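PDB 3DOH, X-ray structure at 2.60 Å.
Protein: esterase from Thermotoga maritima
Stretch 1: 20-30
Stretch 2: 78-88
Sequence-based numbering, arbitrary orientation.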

# COMPACT_ATOMS: atom_id res chain seq x y z
N GLU A 20 12.06 -13.56 26.25
CA GLU A 20 13.09 -14.32 25.56
C GLU A 20 12.57 -14.85 24.23
O GLU A 20 11.49 -15.43 24.15
N LYS A 21 13.36 -14.62 23.18
CA LYS A 21 12.99 -14.99 21.84
C LYS A 21 14.15 -15.76 21.26
O LYS A 21 15.31 -15.53 21.62
N VAL A 22 13.84 -16.66 20.34
CA VAL A 22 14.85 -17.28 19.51
C VAL A 22 15.21 -16.28 18.39
O VAL A 22 14.37 -15.98 17.52
N CYS A 23 16.45 -15.79 18.42
CA CYS A 23 16.92 -14.74 17.52
C CYS A 23 17.87 -15.29 16.46
O CYS A 23 18.07 -14.68 15.42
N ALA A 24 18.48 -16.43 16.72
CA ALA A 24 19.32 -16.98 15.67
C ALA A 24 19.37 -18.50 15.70
O ALA A 24 19.01 -19.12 16.69
N VAL A 25 19.77 -19.08 14.59
CA VAL A 25 20.03 -20.49 14.50
C VAL A 25 21.45 -20.58 13.97
O VAL A 25 21.78 -19.96 12.95
N VAL A 26 22.28 -21.32 14.69
CA VAL A 26 23.67 -21.55 14.28
C VAL A 26 23.92 -23.02 13.90
O VAL A 26 23.67 -23.94 14.69
N ILE A 27 24.42 -23.23 12.70
CA ILE A 27 24.70 -24.58 12.21
C ILE A 27 26.21 -24.80 12.22
O ILE A 27 26.93 -23.99 11.67
N GLU A 28 26.67 -25.87 12.86
CA GLU A 28 28.09 -26.24 12.82
C GLU A 28 28.29 -27.26 11.72
O GLU A 28 27.86 -28.42 11.85
N TYR A 29 28.93 -26.82 10.65
CA TYR A 29 29.25 -27.66 9.52
C TYR A 29 30.53 -28.49 9.73
O TYR A 29 31.40 -28.09 10.51
N PRO A 30 30.65 -29.66 9.04
CA PRO A 30 31.88 -30.48 9.18
C PRO A 30 33.18 -29.77 8.70
O PRO A 30 34.22 -29.97 9.31
N GLY A 78 33.85 -19.81 8.37
CA GLY A 78 34.19 -20.80 9.40
C GLY A 78 33.25 -21.98 9.41
O GLY A 78 32.41 -22.13 8.54
N LYS A 79 33.37 -22.83 10.42
CA LYS A 79 32.47 -23.97 10.52
C LYS A 79 31.08 -23.57 11.03
O LYS A 79 30.12 -24.34 10.91
N TYR A 80 30.95 -22.37 11.57
CA TYR A 80 29.63 -21.97 12.05
C TYR A 80 28.91 -21.08 11.06
O TYR A 80 29.46 -20.07 10.59
N VAL A 81 27.68 -21.45 10.74
CA VAL A 81 26.83 -20.61 9.94
C VAL A 81 25.67 -20.09 10.81
O VAL A 81 24.91 -20.87 11.43
N VAL A 82 25.59 -18.76 10.85
CA VAL A 82 24.59 -18.05 11.58
C VAL A 82 23.47 -17.60 10.67
O VAL A 82 23.69 -16.96 9.64
N LEU A 83 22.26 -17.94 11.08
CA LEU A 83 21.06 -17.49 10.41
C LEU A 83 20.37 -16.60 11.41
O LEU A 83 19.89 -17.09 12.43
N GLU A 84 20.33 -15.31 11.16
CA GLU A 84 19.66 -14.42 12.08
C GLU A 84 18.16 -14.37 11.75
O GLU A 84 17.76 -14.45 10.60
N LEU A 85 17.33 -14.25 12.77
CA LEU A 85 15.87 -14.29 12.58
C LEU A 85 15.13 -13.01 13.00
O LEU A 85 15.49 -12.38 13.98
N SER A 86 14.09 -12.62 12.27
CA SER A 86 13.37 -11.42 12.62
C SER A 86 12.82 -11.56 14.00
O SER A 86 12.09 -12.47 14.29
N THR A 87 13.16 -10.61 14.84
CA THR A 87 12.58 -10.58 16.17
C THR A 87 11.12 -10.13 16.16
O THR A 87 10.52 -10.09 17.19
N GLU A 88 10.57 -9.81 15.00
CA GLU A 88 9.21 -9.30 14.90
C GLU A 88 8.28 -10.40 14.43
O GLU A 88 7.08 -10.19 14.27

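The most unusual feature of this contact is the small polar cluster at one end of a largely apolar pairing, where the end of Glu28 comes close to Lys79 and Tyr80. Its CA-to-CB bond points to the sheet face shared with Tyr80, but an extended chain (chi1 t, chi2 t) brings the carboxylate closer to the other stretch. Glu28 OE2 lies 3.0 Å from Tyr80 OH, a geometry that leaves the bonding open, and forms a long salt bridge of 3.8 Å to Lys79 NZ. Lys79, at the corner of the chain, bends through chi1 p and an off-well chi2 of -133°, which lays Lys79 CE 3.5 Å from Glu28 OE2. Long, flexible polar chains suit this partly exposed end, where charge can meet both a partner and solvent.

The framework beneath is an antiparallel pair of strands. Val25 with Leu83 and Ile27 with Val81 each exchange two backbone hydrogen bonds, such as Ile27 N to Val81 O at 2.7 Å, and the pairing is extended by Leu85 N to Cys23 O at 2.8 Å and Tyr29 N to Lys79 O at 2.8 Å. Because both strands are extended, successive side chains alternate between the two faces.

On the face of Glu28 and Tyr80 lie Ala24, Val26, Val82 and Glu84. Val26 (t) touches its bridge partner Val82 (t) and the diagonal neighbor Tyr80: its CG1 meets Tyr80 CD1 at 3.7 Å, and its CG2 meets Val82 CG2 at 3.7 Å. Tyr80 (m) thus combines an apolar ring with a hydroxyl that reaches the carboxylate. The short Ala24 CB makes a looser contact with Val82 CG1, at 4.4 Å.

The other face carries Val25 (t), Ile27 (m, t), Val81 (t) and Leu83, all buried and apolar. Leu83 (m, t) places CD1 4.1 Å from both Val25 CG1 and Ile27 CD1, so this one methyl touches two residues of the facing strand. Branching at CB in Val25, Ile27 and Val81 suits the extended backbone and fills space close to it. Further along, Leu85 (m, t) points toward stretch 1, its CD1 lying 4.1 Å from Val25 CG2 and 4.4 Å from Val22 CG1. Toward the opposite end, Tyr29 (m) offers CE2 to Val81 CG2 at 3.8 Å; its hydroxyl is hydrogen-bonded elsewhere in the structure.

Beyond the strand pairing, Lys21 (m, t, t, m) points toward stretch 2 and passes Thr87, its CE 3.2 Å from Thr87 O and 3.7 Å from Thr87 OG1. Its aliphatic chain packs beside Thr87, while NZ finds its hydrogen bond elsewhere.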

# COMPACT_ATOMS: atom_id res chain seq x y z
CB GLU A 20 13.56 -15.49 26.43
CG GLU A 20 14.52 -16.44 25.73
CD GLU A 20 14.52 -17.82 26.35
OE1 GLU A 20 13.46 -18.26 26.82
OE2 GLU A 20 15.59 -18.47 26.36
CB LYS A 21 12.77 -13.78 20.94
CG LYS A 21 11.73 -12.69 21.32
CD LYS A 21 11.67 -11.67 20.15
CE LYS A 21 10.63 -10.62 20.33
NZ LYS A 21 9.27 -11.19 20.27
CB VAL A 22 14.35 -18.58 18.85
CG1 VAL A 22 15.50 -19.28 18.20
CG2 VAL A 22 13.71 -19.50 19.83
CB CYS A 23 17.59 -13.62 18.31
SG CYS A 23 19.09 -14.12 19.12
CB ALA A 24 20.69 -16.38 15.71
CB VAL A 25 19.01 -21.16 13.55
CG1 VAL A 25 19.54 -22.46 13.05
CG2 VAL A 25 17.68 -21.35 14.24
CB VAL A 26 24.67 -21.16 15.40
CG1 VAL A 26 26.06 -21.62 15.07
CG2 VAL A 26 24.67 -19.64 15.61
CB ILE A 27 24.16 -24.80 10.77
CG1 ILE A 27 22.69 -24.33 10.66
CG2 ILE A 27 24.43 -26.27 10.34
CD1 ILE A 27 22.19 -23.99 9.28
CB GLU A 28 28.63 -26.78 14.16
CG GLU A 28 30.12 -27.18 14.09
CD GLU A 28 30.80 -27.44 15.45
OE1 GLU A 28 30.23 -28.10 16.35
OE2 GLU A 28 31.94 -26.97 15.61
CB TYR A 29 29.37 -26.78 8.28
CG TYR A 29 28.00 -26.47 7.68
CD1 TYR A 29 27.36 -27.39 6.85
CD2 TYR A 29 27.35 -25.26 7.96
CE1 TYR A 29 26.11 -27.12 6.30
CE2 TYR A 29 26.11 -24.97 7.40
CZ TYR A 29 25.49 -25.90 6.58
OH TYR A 29 24.24 -25.64 6.03
CB PRO A 30 31.55 -31.77 8.38
CG PRO A 30 30.07 -31.78 8.20
CD PRO A 30 29.69 -30.32 8.12
CB LYS A 79 33.10 -25.11 11.36
CG LYS A 79 33.42 -24.74 12.80
CD LYS A 79 34.83 -25.20 13.20
CE LYS A 79 34.83 -26.61 13.76
NZ LYS A 79 35.67 -26.73 15.01
CB TYR A 80 29.73 -21.28 13.40
CG TYR A 80 30.29 -22.14 14.48
CD1 TYR A 80 29.47 -23.05 15.13
CD2 TYR A 80 31.63 -22.05 14.86
CE1 TYR A 80 29.96 -23.85 16.14
CE2 TYR A 80 32.14 -22.87 15.88
CZ TYR A 80 31.28 -23.77 16.52
OH TYR A 80 31.71 -24.60 17.51
CB VAL A 81 26.35 -21.33 8.65
CG1 VAL A 81 25.15 -20.62 8.00
CG2 VAL A 81 27.52 -21.46 7.67
CB VAL A 82 25.18 -16.79 12.25
CG1 VAL A 82 24.03 -15.89 12.87
CG2 VAL A 82 26.15 -17.19 13.33
CB LEU A 83 20.15 -18.69 10.15
CG LEU A 83 20.67 -19.87 9.33
CD1 LEU A 83 19.58 -20.88 9.24
CD2 LEU A 83 21.12 -19.41 7.94
CB GLU A 84 20.37 -13.07 12.06
CG GLU A 84 19.48 -11.86 11.87
CD GLU A 84 19.92 -10.67 12.70
OE1 GLU A 84 21.14 -10.53 12.97
OE2 GLU A 84 19.01 -9.89 13.10
CB LEU A 85 15.29 -15.50 13.32
CG LEU A 85 16.07 -16.81 13.12
CD1 LEU A 85 15.51 -17.82 14.10
CD2 LEU A 85 16.00 -17.35 11.67
CB SER A 86 12.20 -11.09 11.67
OG SER A 86 11.58 -9.85 12.09
CB THR A 87 13.44 -9.75 17.15
OG1 THR A 87 12.60 -8.78 17.80
CG2 THR A 87 14.54 -8.99 16.41
CB GLU A 88 9.14 -8.14 13.90
CG GLU A 88 9.58 -6.79 14.46
CD GLU A 88 11.11 -6.64 14.51
OE1 GLU A 88 11.83 -7.47 13.86
OE2 GLU A 88 11.60 -5.69 15.20